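PDB 4UFQ: hyaluronidase from Streptomyces koganeiensis, which breaks down the glycosaminoglycan hyaluronan by cleaving its glycosidic bonds, probably working as an elongated trimer of intertwined, strand-rich chains. Local coordinates for the interface of chains A and B. Sequence-based numbering; all coordinates share one arbitrary frame. Chains: chain A/B, Hyaluronidase.

The interface of chains A and B. Residues chain A 30, 39-41; chain B 26-28.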
ATOM      1  N   LEU A  30     -24.155  14.538 -12.340  1.00 34.11           N
ATOM      2  CA  LEU A  30     -23.665  14.497 -13.709  1.00 39.99           C
ATOM      3  C   LEU A  30     -23.636  13.059 -14.165  1.00 34.64           C
ATOM      4  O   LEU A  30     -22.759  12.286 -13.748  1.00 33.74           O
ATOM      5  CB  LEU A  30     -22.272  15.127 -13.794  1.00 35.36           C
ATOM      6  CG  LEU A  30     -22.202  16.580 -13.302  1.00 41.85           C
ATOM      7  CD1 LEU A  30     -20.765  16.996 -13.082  1.00 35.95           C
ATOM      8  CD2 LEU A  30     -22.875  17.523 -14.288  1.00 35.36           C
ATOM      9  N   ALA A  39     -17.899  10.893 -18.226  1.00 34.82           N
ATOM     10  CA  ALA A  39     -19.006  11.655 -17.643  1.00 36.20           C
ATOM     11  C   ALA A  39     -18.543  13.045 -17.242  1.00 33.95           C
ATOM     12  O   ALA A  39     -19.303  14.025 -17.356  1.00 34.39           O
ATOM     13  CB  ALA A  39     -19.615  10.927 -16.461  1.00 33.96           C
ATOM     14  N   ALA A  40     -17.290  13.153 -16.826  1.00 33.14           N
ATOM     15  CA  ALA A  40     -16.733  14.444 -16.438  1.00 32.67           C
ATOM     16  C   ALA A  40     -15.225  14.506 -16.615  1.00 32.47           C
ATOM     17  O   ALA A  40     -14.517  13.549 -16.297  1.00 32.08           O
ATOM     18  CB  ALA A  40     -17.089  14.750 -14.992  1.00 35.27           C
ATOM     19  N   THR A  41     -14.742  15.645 -17.101  1.00 32.90           N
ATOM     20  CA  THR A  41     -13.315  15.939 -17.126  1.00 32.81           C
ATOM     21  C   THR A  41     -13.050  17.228 -16.356  1.00 32.41           C
ATOM     22  O   THR A  41     -13.727  18.242 -16.579  1.00 32.89           O
ATOM     23  CB  THR A  41     -12.784  16.060 -18.578  1.00 34.12           C
ATOM     24  OG1 THR A  41     -12.930  14.797 -19.247  1.00 36.46           O
ATOM     25  CG2 THR A  41     -11.321  16.468 -18.605  1.00 35.34           C
TER
ATOM     26  N   GLU B  26     -20.510  14.089 -22.887  1.00 44.51           N
ATOM     27  CA  GLU B  26     -19.828  14.253 -21.619  1.00 43.53           C
ATOM     28  C   GLU B  26     -20.594  15.304 -20.827  1.00 42.89           C
ATOM     29  O   GLU B  26     -20.810  16.415 -21.314  1.00 43.13           O
ATOM     30  CB  GLU B  26     -18.375  14.683 -21.814  1.00 52.85           C
ATOM     31  CG  GLU B  26     -17.668  15.027 -20.503  1.00 42.96           C
ATOM     32  CD  GLU B  26     -16.184  15.240 -20.682  1.00 48.37           C
ATOM     33  OE1 GLU B  26     -15.801  16.003 -21.594  1.00 53.46           O
ATOM     34  OE2 GLU B  26     -15.401  14.635 -19.914  1.00 47.08           O
ATOM     35  N   ALA B  27     -21.014  14.951 -19.614  1.00 35.24           N
ATOM     36  CA  ALA B  27     -21.880  15.818 -18.823  1.00 41.78           C
ATOM     37  C   ALA B  27     -21.165  17.081 -18.348  1.00 35.03           C
ATOM     38  O   ALA B  27     -21.790  18.137 -18.222  1.00 35.78           O
ATOM     39  CB  ALA B  27     -22.470  15.053 -17.637  1.00 34.70           C
ATOM     40  N   ALA B  28     -19.861  16.990 -18.097  1.00 38.59           N
ATOM     41  CA  ALA B  28     -19.111  18.159 -17.647  1.00 33.96           C
ATOM     42  C   ALA B  28     -17.667  18.209 -18.154  1.00 35.79           C
ATOM     43  O   ALA B  28     -16.951  17.210 -18.136  1.00 33.06           O
ATOM     44  CB  ALA B  28     -19.142  18.249 -16.135  1.00 33.08           C
TER
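A:Ala40 and B:Ala28 pair as a parallel beta bridge: B:Ala28 N donates to A:Ala39 O at 3.1 Å, and B:Ala28 O accepts from A:Thr41 N at 2.9 Å, so strand 28-32 of chain B starts alongside strand 40-44 of chain A. The second bond is the straighter, 164° at the hydrogen against 141° for the first. Just outside this bridge, the extended side chain of B:Glu26, with CG anti to the backbone N (chi1 173°), passes A:Ala39 and brings its carboxylate to A:Thr41. There the hydroxyl A:Thr41 OG1 donates to the carboxylate oxygen B:Glu26 OE2 at 2.6 Å, meeting the syn lone pair on the side of OE1, and the two side chains cross nearly perpendicularly. A:Thr41 thus binds chain B through both its amide and its hydroxyl. With an alanine in place of B:Glu26 the carboxylate is gone, and A:Thr41 OG1 would probably be left without its acceptor across the interface and free to turn. On the other flank the contact is apolar: A:Leu30 touches two alanine methyls, A:Leu30 CD1 lying 3.7 Å from B:Ala28 CB and A:Leu30 CB 3.8 Å from B:Ala27 CB. Backbone pairing flanked by a polar clasp and a small hydrophobic patch is likely to keep the two chains in register near their N-terminal ends, in what is probably the intertwined, strand-rich trimer typical of the HylP family.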